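Local coordinates for uncharacterized esterase YxiM (PDB 2O14), which is an uncharacterized GDSL-family protein that probably works as an ester hydrolase, with a galactose-binding-like domain preceding its SGNH-type catalytic fold, at residues 208-212 against 213-217; 251-254 against 255-259; 296-299 against 300-304; 320-323 against 324-328; 354-357 against 358-362. One frame throughout, in Å; residues are numbered along the deposited sequence.

Contact 1 (208-212 against 213-217); sequences GGQIA and RGFRN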
loop_
_atom_site.group_PDB
_atom_site.type_symbol
_atom_site.label_atom_id
_atom_site.label_comp_id
_atom_site.label_asym_id
_atom_site.label_seq_id
_atom_site.Cartn_x
_atom_site.Cartn_y
_atom_site.Cartn_z
ATOM N N GLY A 208 0.717 8.683 -1.776
ATOM C CA GLY A 208 1.171 10.056 -1.652
ATOM C C GLY A 208 0.128 11.122 -1.932
ATOM O O GLY A 208 -0.599 11.047 -2.923
ATOM N N GLY A 209 0.056 12.116 -1.049
ATOM C CA GLY A 209 -0.886 13.212 -1.215
ATOM C C GLY A 209 -2.356 12.892 -0.998
ATOM O O GLY A 209 -3.216 13.706 -1.329
ATOM N N GLN A 210 -2.653 11.732 -0.418
ATOM C CA GLN A 210 -4.042 11.338 -0.201
ATOM C C GLN A 210 -4.710 11.984 1.012
ATOM O O GLN A 210 -4.059 12.322 2.006
ATOM C CB GLN A 210 -4.149 9.814 -0.088
ATOM C CG GLN A 210 -5.586 9.294 -0.150
ATOM C CD GLN A 210 -6.288 9.690 -1.436
ATOM O OE1 GLN A 210 -6.437 8.883 -2.366
ATOM N NE2 GLN A 210 -6.704 10.946 -1.510
ATOM N N ILE A 211 -6.023 12.156 0.898
ATOM C CA ILE A 211 -6.856 12.735 1.947
ATOM C C ILE A 211 -7.925 11.687 2.264
ATOM O O ILE A 211 -8.026 10.676 1.569
ATOM C CB ILE A 211 -7.546 14.034 1.456
ATOM C CG1 ILE A 211 -8.360 13.741 0.194
ATOM C CG2 ILE A 211 -6.494 15.116 1.155
ATOM C CD1 ILE A 211 -9.146 14.941 -0.326
ATOM N N ALA A 212 -8.726 11.927 3.297
ATOM C CA ALA A 212 -9.773 10.986 3.687
ATOM C C ALA A 212 -10.807 10.723 2.589
ATOM O O ALA A 212 -11.153 9.572 2.315
ATOM C CB ALA A 212 -10.483 11.487 4.951
ATOM N N ARG A 213 -11.311 11.790 1.974
ATOM C CA ARG A 213 -12.324 11.652 0.929
ATOM C C ARG A 213 -11.822 10.746 -0.194
ATOM O O ARG A 213 -12.520 9.822 -0.608
ATOM C CB ARG A 213 -12.693 13.025 0.357
ATOM C CG ARG A 213 -13.929 13.028 -0.530
ATOM C CD ARG A 213 -13.994 14.300 -1.349
ATOM N NE ARG A 213 -14.112 15.508 -0.535
ATOM C CZ ARG A 213 -13.377 16.604 -0.716
ATOM N NH1 ARG A 213 -13.558 17.668 0.056
ATOM N NH2 ARG A 213 -12.438 16.628 -1.654
ATOM N N GLY A 214 -10.613 11.020 -0.675
ATOM C CA GLY A 214 -10.034 10.224 -1.745
ATOM C C GLY A 214 -9.796 8.770 -1.369
ATOM O O GLY A 214 -10.099 7.865 -2.140
ATOM N N PHE A 215 -9.245 8.538 -0.185
ATOM C CA PHE A 215 -8.983 7.182 0.263
ATOM C C PHE A 215 -10.295 6.407 0.280
ATOM O O PHE A 215 -10.351 5.241 -0.107
ATOM C CB PHE A 215 -8.357 7.201 1.664
ATOM C CG PHE A 215 -7.738 5.894 2.068
ATOM C CD1 PHE A 215 -8.520 4.861 2.573
ATOM C CD2 PHE A 215 -6.372 5.677 1.891
ATOM C CE1 PHE A 215 -7.947 3.623 2.892
ATOM C CE2 PHE A 215 -5.794 4.450 2.204
ATOM C CZ PHE A 215 -6.581 3.420 2.705
ATOM N N ARG A 216 -11.359 7.072 0.712
ATOM C CA ARG A 216 -12.669 6.444 0.787
ATOM C C ARG A 216 -13.316 6.166 -0.562
ATOM O O ARG A 216 -13.746 5.043 -0.844
ATOM C CB ARG A 216 -13.626 7.311 1.604
ATOM C CG ARG A 216 -15.045 6.762 1.670
ATOM C CD ARG A 216 -15.937 7.660 2.501
ATOM N NE ARG A 216 -17.259 7.079 2.715
ATOM C CZ ARG A 216 -18.226 7.040 1.800
ATOM N NH1 ARG A 216 -18.031 7.554 0.590
ATOM N NH2 ARG A 216 -19.392 6.479 2.094
ATOM N N ASN A 217 -13.363 7.194 -1.396
ATOM C CA ASN A 217 -14.037 7.106 -2.686
ATOM C C ASN A 217 -13.311 6.599 -3.926
ATOM O O ASN A 217 -13.958 6.088 -4.843
ATOM C CB ASN A 217 -14.635 8.474 -3.009
ATOM C CG ASN A 217 -15.535 8.983 -1.906
ATOM O OD1 ASN A 217 -15.844 10.173 -1.840
ATOM N ND2 ASN A 217 -15.970 8.081 -1.034
#
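Ile211 and Ala212 pass their carbonyls to the first turn of helix 212-217. Phe215 N donates to Ile211 O at 3.0 Å with an N-H...O angle of 165°, and Arg216 N donates to Ala212 O, also at 3.0 Å. Ile211 therefore sits at the N-cap. The Gln210 side chain folds back over this opening turn: its bend at chi2 brings CD to 3.4 Å from Phe215 N, beside Gly214, where a side chain would collide with the end of Gln210. Gln210 CG lies at the edge of the Phe215 ring, near its plane, and is 3.9 Å from Phe215 CB; the amide and ring planes stand 83° apart. This loop follows strand 201-204 of the parallel sheet of an SGNH-type hydrolase, and the side chain of Gln210 is about 7 Å from that of Ser171, the nucleophile by similarity. On another flank Ile211 and Arg213 run side by side in the same direction. Ile211 CG1 lies between its backbone N and carbonyl carbon (chi1 56°), from where CD1 touches Arg213 NH2 at 3.9 Å, obliquely to the guanidinium. The charged end of Arg213 forms a salt bridge with Glu253, and that of Arg216 with Asp260. Ala212 N donates to Asp242, while Phe215 packs on Met261 and Ile224.

Contact 2 (251-254 against 255-259); sequences EAEF and KEVMR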
loop_
_atom_site.group_PDB
_atom_site.type_symbol
_atom_site.label_atom_id
_atom_site.label_comp_id
_atom_site.label_asym_id
_atom_site.label_seq_id
_atom_site.Cartn_x
_atom_site.Cartn_y
_atom_site.Cartn_z
ATOM N N GLU A 251 -12.705 20.418 8.398
ATOM C CA GLU A 251 -12.427 19.472 9.465
ATOM C C GLU A 251 -13.696 18.661 9.692
ATOM O O GLU A 251 -13.644 17.468 9.983
ATOM C CB GLU A 251 -12.029 20.205 10.751
ATOM C CG GLU A 251 -11.451 19.272 11.808
ATOM C CD GLU A 251 -10.846 20.008 12.987
ATOM O OE1 GLU A 251 -10.405 21.166 12.811
ATOM O OE2 GLU A 251 -10.794 19.417 14.086
ATOM N N ALA A 252 -14.839 19.319 9.543
ATOM C CA ALA A 252 -16.120 18.651 9.719
ATOM C C ALA A 252 -16.278 17.527 8.692
ATOM O O ALA A 252 -16.647 16.407 9.047
ATOM C CB ALA A 252 -17.258 19.655 9.580
ATOM N N GLU A 253 -15.997 17.820 7.422
ATOM C CA GLU A 253 -16.128 16.798 6.385
ATOM C C GLU A 253 -15.138 15.683 6.686
ATOM O O GLU A 253 -15.474 14.501 6.638
ATOM C CB GLU A 253 -15.837 17.369 4.993
ATOM C CG GLU A 253 -16.433 16.523 3.863
ATOM C CD GLU A 253 -15.820 16.804 2.496
ATOM O OE1 GLU A 253 -15.528 17.984 2.197
ATOM O OE2 GLU A 253 -15.642 15.838 1.714
ATOM N N PHE A 254 -13.910 16.073 6.993
ATOM C CA PHE A 254 -12.859 15.123 7.318
ATOM C C PHE A 254 -13.358 14.131 8.363
ATOM O O PHE A 254 -13.279 12.916 8.178
ATOM C CB PHE A 254 -11.644 15.875 7.859
ATOM C CG PHE A 254 -10.632 14.993 8.517
ATOM C CD1 PHE A 254 -9.785 14.191 7.755
ATOM C CD2 PHE A 254 -10.520 14.963 9.908
ATOM C CE1 PHE A 254 -8.836 13.372 8.364
ATOM C CE2 PHE A 254 -9.574 14.147 10.533
ATOM C CZ PHE A 254 -8.727 13.348 9.759
ATOM N N LYS A 255 -13.884 14.671 9.459
ATOM C CA LYS A 255 -14.392 13.868 10.566
ATOM C C LYS A 255 -15.524 12.933 10.128
ATOM O O LYS A 255 -15.572 11.778 10.553
ATOM C CB LYS A 255 -14.858 14.807 11.683
ATOM C CG LYS A 255 -15.130 14.161 13.026
ATOM C CD LYS A 255 -15.410 15.240 14.071
ATOM C CE LYS A 255 -15.905 14.654 15.385
ATOM N NZ LYS A 255 -14.951 13.661 15.930
ATOM N N GLU A 256 -16.422 13.432 9.280
ATOM C CA GLU A 256 -17.555 12.643 8.779
ATOM C C GLU A 256 -17.112 11.467 7.909
ATOM O O GLU A 256 -17.599 10.349 8.068
ATOM C CB GLU A 256 -18.484 13.512 7.937
ATOM C CG GLU A 256 -19.178 14.644 8.658
ATOM C CD GLU A 256 -19.930 15.548 7.687
ATOM O OE1 GLU A 256 -20.705 15.015 6.857
ATOM O OE2 GLU A 256 -19.748 16.785 7.747
ATOM N N VAL A 257 -16.213 11.744 6.968
ATOM C CA VAL A 257 -15.696 10.728 6.061
ATOM C C VAL A 257 -14.936 9.669 6.842
ATOM O O VAL A 257 -15.100 8.468 6.610
ATOM C CB VAL A 257 -14.743 11.346 5.020
ATOM C CG1 VAL A 257 -14.082 10.243 4.198
ATOM C CG2 VAL A 257 -15.513 12.295 4.119
HETATM N N MSE A 258 -14.096 10.131 7.762
HETATM C CA MSE A 258 -13.304 9.241 8.601
HETATM C C MSE A 258 -14.223 8.331 9.405
HETATM O O MSE A 258 -13.978 7.132 9.509
HETATM C CB MSE A 258 -12.427 10.062 9.547
HETATM C CG MSE A 258 -11.299 10.810 8.855
HETATM SE SE MSE A 258 -9.809 9.640 8.413
HETATM C CE MSE A 258 -9.004 9.562 10.185
ATOM N N ARG A 259 -15.283 8.910 9.962
ATOM C CA ARG A 259 -16.249 8.160 10.761
ATOM C C ARG A 259 -16.862 7.026 9.947
ATOM O O ARG A 259 -16.978 5.898 10.422
ATOM C CB ARG A 259 -17.364 9.088 11.249
ATOM C CG ARG A 259 -18.349 8.439 12.213
ATOM C CD ARG A 259 -19.545 9.348 12.450
ATOM N NE ARG A 259 -19.147 10.684 12.880
ATOM C CZ ARG A 259 -18.620 10.968 14.068
ATOM N NH1 ARG A 259 -18.422 10.009 14.962
ATOM N NH2 ARG A 259 -18.285 12.218 14.361
#
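A Met-aromatic contact one helical turn long joins Phe254 to Met258 on helix 251-266, the crossover helix between parallel strands 233-237 and 271-275. Met258 is modelled as selenomethionine. Its CG stands over one face of the Phe254 ring, 3.7 Å from the centroid and 17° off the normal, which makes a CH-pi contact displaced toward the rim. The heavier SE atom lies obliquely, 4.6 Å from the same centroid. Bends at chi2 and chi3 curl the Met258 chain round the ring, bringing CE within 3.8 Å of Phe254 CZ. Beneath this pair the backbone is regular: Met258 N binds Phe254 O at 2.9 Å, and Val257 N binds Glu253 O at 2.9 Å with a nearly straight angle of 173°. The same face of the helix meets its neighbours, Phe254 and Met258 both resting on Ala212 and the Phe254 ring also meeting that of Tyr297. Among the polar side chains, Lys255 pairs with Glu307, and Glu251 with Ser300. Such i to i+4 packing on the inward face of an amphipathic helix is in keeping with the beta-alpha-beta crossovers of the SGNH hydrolase fold.

Contact 3 (296-299 against 300-304); sequences WYRA and SILAL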
loop_
_atom_site.group_PDB
_atom_site.type_symbol
_atom_site.label_atom_id
_atom_site.label_comp_id
_atom_site.label_asym_id
_atom_site.label_seq_id
_atom_site.Cartn_x
_atom_site.Cartn_y
_atom_site.Cartn_z
ATOM N N TRP A 296 -2.713 18.929 11.358
ATOM C CA TRP A 296 -3.415 17.863 10.661
ATOM C C TRP A 296 -4.745 17.385 11.260
ATOM O O TRP A 296 -4.983 16.179 11.333
ATOM C CB TRP A 296 -2.467 16.669 10.550
ATOM C CG TRP A 296 -1.003 17.042 10.409
ATOM C CD1 TRP A 296 0.053 16.445 11.038
ATOM C CD2 TRP A 296 -0.436 18.033 9.534
ATOM N NE1 TRP A 296 1.241 16.993 10.606
ATOM C CE2 TRP A 296 0.970 17.969 9.684
ATOM C CE3 TRP A 296 -0.978 18.963 8.636
ATOM C CZ2 TRP A 296 1.841 18.801 8.968
ATOM C CZ3 TRP A 296 -0.111 19.791 7.920
ATOM C CH2 TRP A 296 1.284 19.703 8.092
ATOM N N TYR A 297 -5.607 18.313 11.675
ATOM C CA TYR A 297 -6.906 17.961 12.266
ATOM C C TYR A 297 -6.822 16.962 13.427
ATOM O O TYR A 297 -7.756 16.189 13.653
ATOM C CB TYR A 297 -7.859 17.375 11.214
ATOM C CG TYR A 297 -8.281 18.322 10.110
ATOM C CD1 TYR A 297 -8.377 19.696 10.329
ATOM C CD2 TYR A 297 -8.630 17.832 8.850
ATOM C CE1 TYR A 297 -8.809 20.556 9.319
ATOM C CE2 TYR A 297 -9.066 18.680 7.838
ATOM C CZ TYR A 297 -9.152 20.041 8.076
ATOM O OH TYR A 297 -9.578 20.879 7.066
ATOM N N ARG A 298 -5.714 16.981 14.162
ATOM C CA ARG A 298 -5.527 16.072 15.294
ATOM C C ARG A 298 -6.725 16.031 16.234
ATOM O O ARG A 298 -7.102 14.968 16.726
ATOM C CB ARG A 298 -4.275 16.460 16.088
ATOM C CG ARG A 298 -4.082 15.670 17.379
ATOM C CD ARG A 298 -2.647 15.747 17.877
ATOM N NE ARG A 298 -2.480 15.070 19.163
ATOM C CZ ARG A 298 -2.838 15.587 20.333
ATOM N NH1 ARG A 298 -3.382 16.794 20.389
ATOM N NH2 ARG A 298 -2.666 14.891 21.445
ATOM N N ALA A 299 -7.322 17.191 16.483
ATOM C CA ALA A 299 -8.469 17.284 17.379
ATOM C C ALA A 299 -9.597 16.320 16.994
ATOM O O ALA A 299 -10.171 15.647 17.855
ATOM C CB ALA A 299 -8.987 18.724 17.404
ATOM N N SER A 300 -9.908 16.255 15.702
ATOM C CA SER A 300 -10.969 15.382 15.208
ATOM C C SER A 300 -10.614 13.911 15.314
ATOM O O SER A 300 -11.485 13.071 15.550
ATOM C CB SER A 300 -11.298 15.715 13.750
ATOM O OG SER A 300 -11.879 17.003 13.653
ATOM N N ILE A 301 -9.338 13.597 15.124
ATOM C CA ILE A 301 -8.881 12.216 15.211
ATOM C C ILE A 301 -9.047 11.700 16.645
ATOM O O ILE A 301 -9.471 10.563 16.857
ATOM C CB ILE A 301 -7.399 12.096 14.776
ATOM C CG1 ILE A 301 -7.248 12.577 13.331
ATOM C CG2 ILE A 301 -6.934 10.651 14.882
ATOM C CD1 ILE A 301 -5.819 12.618 12.840
ATOM N N LEU A 302 -8.723 12.537 17.629
ATOM C CA LEU A 302 -8.857 12.139 19.031
ATOM C C LEU A 302 -10.333 11.892 19.344
ATOM O O LEU A 302 -10.694 10.881 19.945
ATOM C CB LEU A 302 -8.313 13.231 19.956
ATOM C CG LEU A 302 -6.851 13.641 19.757
ATOM C CD1 LEU A 302 -6.535 14.839 20.636
ATOM C CD2 LEU A 302 -5.932 12.473 20.084
ATOM N N ALA A 303 -11.180 12.825 18.923
ATOM C CA ALA A 303 -12.614 12.719 19.155
ATOM C C ALA A 303 -13.200 11.451 18.532
ATOM O O ALA A 303 -13.978 10.737 19.170
ATOM C CB ALA A 303 -13.318 13.948 18.598
ATOM N N LEU A 304 -12.825 11.176 17.285
ATOM C CA LEU A 304 -13.308 9.994 16.577
ATOM C C LEU A 304 -12.942 8.697 17.288
ATOM O O LEU A 304 -13.723 7.747 17.298
ATOM C CB LEU A 304 -12.748 9.964 15.152
ATOM C CG LEU A 304 -13.452 10.828 14.103
ATOM C CD1 LEU A 304 -12.576 10.961 12.861
ATOM C CD2 LEU A 304 -14.793 10.199 13.758
#
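This is a helix-start contact with an i to i+4 side-chain pair, Arg298 and Leu302, in the first turns of helix 298-307. Leu302 CD1 comes over one face of the Arg298 guanidinium, 3.6 Å above its plane and displaced toward the rim, with Arg298 NH1 3.7 Å from Leu302 CD1. Arg298 CG, anti to the backbone N (chi1 173°), sits 4.2 Å from Leu302 CG, and the extended chain beyond it carries the guanidinium under Leu302 CD1. The methyl covers a charged group whose nitrogens are bound elsewhere: NH2 forms a salt bridge with Asp314, and NH1 donates to Val293 O. An alanine here is likely to leave Asp314 without its cationic mate and to expose the Leu302 methyl that the guanidinium now covers. The helix is the connection between parallel strands 271-275 and 311-313, a beta-alpha-beta crossover of the SGNH hydrolase fold. Tyr297 is its N-cap residue, and its carbonyl receives two weak bonds, from Ser300 N at 3.0 Å and from Ile301 N at 3.4 Å. The regular pattern begins with Leu302 N to Arg298 O (3.1 Å, 160°), followed by Ala303 N to Ala299 O at 3.2 Å. Ile301 CD1 turns back toward the loop, 4.0 Å from Trp296 O, while its side chain packs on Leu274 and Pro277. The Tyr297 hydroxyl bonds to Glu249 O.

Contact 4 (320-323 against 324-328); sequences SAYF and TSIGP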
loop_
_atom_site.group_PDB
_atom_site.type_symbol
_atom_site.label_atom_id
_atom_site.label_comp_id
_atom_site.label_asym_id
_atom_site.label_seq_id
_atom_site.Cartn_x
_atom_site.Cartn_y
_atom_site.Cartn_z
ATOM N N SER A 320 6.806 13.664 18.864
ATOM C CA SER A 320 7.320 14.957 19.313
ATOM C C SER A 320 8.204 14.765 20.544
ATOM O O SER A 320 9.228 15.437 20.694
ATOM C CB SER A 320 6.171 15.919 19.641
ATOM O OG SER A 320 5.598 16.451 18.454
ATOM N N ALA A 321 7.813 13.844 21.422
ATOM C CA ALA A 321 8.598 13.571 22.622
ATOM C C ALA A 321 9.967 13.032 22.199
ATOM O O ALA A 321 10.994 13.396 22.771
ATOM C CB ALA A 321 7.876 12.555 23.512
ATOM N N TYR A 322 9.977 12.173 21.184
ATOM C CA TYR A 322 11.228 11.606 20.698
ATOM C C TYR A 322 12.110 12.665 20.035
ATOM O O TYR A 322 13.330 12.661 20.212
ATOM C CB TYR A 322 10.954 10.472 19.709
ATOM C CG TYR A 322 12.208 9.836 19.161
ATOM C CD1 TYR A 322 12.567 9.995 17.825
ATOM C CD2 TYR A 322 13.042 9.081 19.980
ATOM C CE1 TYR A 322 13.729 9.416 17.317
ATOM C CE2 TYR A 322 14.206 8.497 19.484
ATOM C CZ TYR A 322 14.542 8.669 18.150
ATOM O OH TYR A 322 15.690 8.089 17.659
ATOM N N PHE A 323 11.500 13.570 19.275
ATOM C CA PHE A 323 12.271 14.618 18.616
ATOM C C PHE A 323 12.843 15.553 19.678
ATOM O O PHE A 323 13.988 15.993 19.577
ATOM C CB PHE A 323 11.402 15.424 17.643
ATOM C CG PHE A 323 10.769 14.595 16.551
ATOM C CD1 PHE A 323 11.465 13.545 15.954
ATOM C CD2 PHE A 323 9.484 14.887 16.102
ATOM C CE1 PHE A 323 10.890 12.794 14.922
ATOM C CE2 PHE A 323 8.898 14.144 15.068
ATOM C CZ PHE A 323 9.605 13.095 14.479
ATOM N N THR A 324 12.037 15.855 20.692
ATOM C CA THR A 324 12.475 16.725 21.774
ATOM C C THR A 324 13.660 16.098 22.509
ATOM O O THR A 324 14.552 16.808 22.967
ATOM C CB THR A 324 11.343 16.970 22.806
ATOM O OG1 THR A 324 10.301 17.747 22.204
ATOM C CG2 THR A 324 11.875 17.714 24.023
ATOM N N SER A 325 13.674 14.771 22.605
ATOM C CA SER A 325 14.747 14.080 23.312
ATOM C C SER A 325 16.042 13.931 22.520
ATOM O O SER A 325 17.089 13.628 23.100
ATOM C CB SER A 325 14.281 12.696 23.769
ATOM O OG SER A 325 14.227 11.789 22.684
ATOM N N ILE A 326 15.987 14.134 21.207
ATOM C CA ILE A 326 17.194 14.004 20.396
ATOM C C ILE A 326 17.697 15.339 19.854
ATOM O O ILE A 326 18.815 15.422 19.342
ATOM C CB ILE A 326 16.989 13.018 19.218
ATOM C CG1 ILE A 326 15.928 13.546 18.253
ATOM C CG2 ILE A 326 16.591 11.645 19.754
ATOM C CD1 ILE A 326 15.724 12.656 17.041
ATOM N N GLY A 327 16.876 16.382 19.970
ATOM C CA GLY A 327 17.281 17.698 19.502
ATOM C C GLY A 327 16.897 18.029 18.071
ATOM O O GLY A 327 16.713 17.131 17.251
ATOM N N PRO A 328 16.775 19.323 17.738
ATOM C CA PRO A 328 16.411 19.790 16.396
ATOM C C PRO A 328 17.343 19.311 15.285
ATOM O O PRO A 328 16.890 18.913 14.213
ATOM C CB PRO A 328 16.438 21.309 16.543
ATOM C CG PRO A 328 16.021 21.509 17.961
ATOM C CD PRO A 328 16.821 20.451 18.685
#
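Tyr322 and Ile326 meet through complementary torsions: Tyr322 CG is anti to its backbone N (chi1 180°), while Ile326 places CG1 between its backbone N and carbonyl carbon (chi1 64°), which sends CG2 toward the tyrosine. Ile326 CG2 then stands over one face of the Tyr322 ring, 4.2 Å from its centroid and 21° off the normal, a CH-pi contact offset toward the rim. The other branch reaches the rim of the same ring, with Ile326 CD1 3.8 Å from Tyr322 CE1. CD1 also lies near the plane of the Phe323 ring, at its edge, so that the isoleucine touches two aromatic side chains. A glycine in its place would probably uncover that face of Tyr322 and open a gap beside the Phe323 edge. The backbone shows the last turn of helix 315-326 unwinding. Thr324 N still binds Ser320 O at 2.8 Å, but Phe323 O accepts two donors: Gly327 N at 2.9 Å, nearly in line with the carbonyl, and Ile326 N at 3.2 Å from above the carbonyl plane. Gly327 follows with positive phi, at backbone angles that a side chain could not share with the preceding carbonyl O. The Ser325 hydroxyl turns back as a donor to Tyr322 O (2.8 Å). Outside the segments Tyr322 makes a cation-pi contact with Arg353, and Ser320 and Thr324 hydrogen-bond to His290. The chemistry implies a helix end whose last carbonyls take extra donors, Phe323 O the Ile326 amide beside that of Gly327, Tyr322 O the Ser325 hydroxyl beside weak amide bonds, while a methyl covers one face of the tyrosine.

Contact 5 (354-357 against 358-362); sequences LAVQ and ELKRQ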
loop_
_atom_site.group_PDB
_atom_site.type_symbol
_atom_site.label_atom_id
_atom_site.label_comp_id
_atom_site.label_asym_id
_atom_site.label_seq_id
_atom_site.Cartn_x
_atom_site.Cartn_y
_atom_site.Cartn_z
ATOM N N LEU A 354 8.026 3.672 17.296
ATOM C CA LEU A 354 7.193 4.315 18.304
ATOM C C LEU A 354 5.761 3.800 18.247
ATOM O O LEU A 354 5.139 3.549 19.283
ATOM C CB LEU A 354 7.195 5.834 18.102
ATOM C CG LEU A 354 8.516 6.553 18.396
ATOM C CD1 LEU A 354 8.446 7.999 17.926
ATOM C CD2 LEU A 354 8.802 6.475 19.893
ATOM N N ALA A 355 5.241 3.646 17.034
ATOM C CA ALA A 355 3.878 3.176 16.845
ATOM C C ALA A 355 3.656 1.817 17.496
ATOM O O ALA A 355 2.721 1.642 18.274
ATOM C CB ALA A 355 3.547 3.108 15.351
ATOM N N VAL A 356 4.518 0.857 17.180
ATOM C CA VAL A 356 4.390 -0.491 17.735
ATOM C C VAL A 356 4.651 -0.514 19.244
ATOM O O VAL A 356 3.984 -1.237 19.989
ATOM C CB VAL A 356 5.343 -1.472 17.012
ATOM C CG1 VAL A 356 5.275 -2.843 17.658
ATOM C CG2 VAL A 356 4.953 -1.573 15.537
ATOM N N GLN A 357 5.619 0.281 19.690
ATOM C CA GLN A 357 5.939 0.366 21.112
ATOM C C GLN A 357 4.687 0.816 21.866
ATOM O O GLN A 357 4.429 0.381 22.986
ATOM C CB GLN A 357 7.067 1.377 21.334
ATOM C CG GLN A 357 7.318 1.723 22.790
ATOM C CD GLN A 357 8.373 2.805 22.961
ATOM O OE1 GLN A 357 9.531 2.631 22.574
ATOM N NE2 GLN A 357 7.974 3.929 23.542
ATOM N N GLU A 358 3.914 1.689 21.234
ATOM C CA GLU A 358 2.689 2.208 21.823
ATOM C C GLU A 358 1.596 1.137 21.836
ATOM O O GLU A 358 0.835 1.027 22.803
ATOM C CB GLU A 358 2.227 3.435 21.034
ATOM C CG GLU A 358 0.939 4.078 21.525
ATOM C CD GLU A 358 0.990 4.463 22.990
ATOM O OE1 GLU A 358 2.109 4.593 23.535
ATOM O OE2 GLU A 358 -0.093 4.646 23.589
ATOM N N LEU A 359 1.519 0.353 20.764
ATOM C CA LEU A 359 0.521 -0.709 20.667
ATOM C C LEU A 359 0.770 -1.747 21.758
ATOM O O LEU A 359 -0.166 -2.304 22.330
ATOM C CB LEU A 359 0.574 -1.376 19.285
ATOM C CG LEU A 359 0.092 -0.534 18.096
ATOM C CD1 LEU A 359 0.458 -1.219 16.789
ATOM C CD2 LEU A 359 -1.407 -0.326 18.187
ATOM N N LYS A 360 2.042 -1.995 22.047
ATOM C CA LYS A 360 2.403 -2.956 23.077
ATOM C C LYS A 360 2.080 -2.403 24.461
ATOM O O LYS A 360 1.613 -3.135 25.336
ATOM C CB LYS A 360 3.888 -3.304 22.970
ATOM C CG LYS A 360 4.240 -4.021 21.676
ATOM C CD LYS A 360 5.712 -4.406 21.614
ATOM C CE LYS A 360 6.038 -5.095 20.295
ATOM N NZ LYS A 360 7.487 -5.416 20.169
ATOM N N ARG A 361 2.315 -1.109 24.655
ATOM C CA ARG A 361 2.033 -0.478 25.939
ATOM C C ARG A 361 0.547 -0.573 26.277
ATOM O O ARG A 361 0.177 -0.694 27.447
ATOM C CB ARG A 361 2.446 0.993 25.919
ATOM C CG ARG A 361 2.274 1.696 27.260
ATOM C CD ARG A 361 2.456 3.194 27.112
ATOM N NE ARG A 361 1.347 3.795 26.377
ATOM C CZ ARG A 361 0.136 3.990 26.884
ATOM N NH1 ARG A 361 -0.126 3.636 28.137
ATOM N NH2 ARG A 361 -0.813 4.538 26.139
ATOM N N GLN A 362 -0.302 -0.511 25.252
ATOM C CA GLN A 362 -1.743 -0.592 25.460
ATOM C C GLN A 362 -2.210 -2.041 25.528
ATOM O O GLN A 362 -3.383 -2.309 25.790
ATOM C CB GLN A 362 -2.495 0.124 24.337
ATOM C CG GLN A 362 -2.176 1.598 24.197
ATOM C CD GLN A 362 -3.161 2.313 23.292
ATOM O OE1 GLN A 362 -2.920 3.441 22.859
ATOM N NE2 GLN A 362 -4.284 1.662 23.011
#
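Apolar contact across the segments centres on Val356 and Lys360, one turn apart, whose side chains cross at a slant. Val356 CG1 meets the aliphatic part of the lysine, 3.6 Å from Lys360 CE. Lys360 CG is anti to its carbonyl carbon (chi1 -65°) and the chain is extended beyond it, which runs the methylenes back past the preceding turn, with CG 3.3 Å from Val356 O. Leu359 in the same way lays CG 3.4 Å from Ala355 O. The backbone bonds are those of a continuous alpha-helix: Lys360 N to Val356 O is 2.9 Å, Leu359 N to Ala355 O is 3.1 Å, and Glu358 N to Leu354 O is 3.0 Å. Ala355 O also takes a weak bond from Glu358 N. The charged interaction is an i to i+3 salt bridge between Glu358 and Arg361. Arg361 grips the carboxylate side-on with two nitrogens, NE to OE1 at 3.0 Å (172°) and NH2 to OE2 at 2.7 Å (158°), each oxygen met on its syn side. This two-point, side-on pairing holds both flat groups against rotation and would probably offset the cost of burying Glu358. In the fold, helix 345-361 lies against edge strand 311-313 of the parallel sheet, where Glu358 and Leu359 touch Ile313. Leu354 and Glu358 face helix 315-326, through Tyr322 and Leu318, and Val356 packs on Leu191 and Tyr194.

Overall arrangement
Contacts 1, 2 and 3 form a connected series. Contacts 1 and 2, with centres 12 Å apart, are joined by the salt bridge from Arg213 NE to Glu253 OE2 (2.7 Å). Contacts 2 and 3, 9 Å between centres, meet through Glu251 OE2 and Ser300 OG at 2.7 Å, a probable hydrogen bond. Contacts 4 and 5 touch separately, where Tyr322 CB packs on Leu354 CD1 at 3.9 Å. In contact 1 the Gln210 side chain is about 7 Å from that of Ser171, the putative nucleophile, while side chains of contacts 3 and 4 come within about 9 and 11 Å of His342, a proposed catalytic residue. Contacts 2 and 5 lie away from these sites.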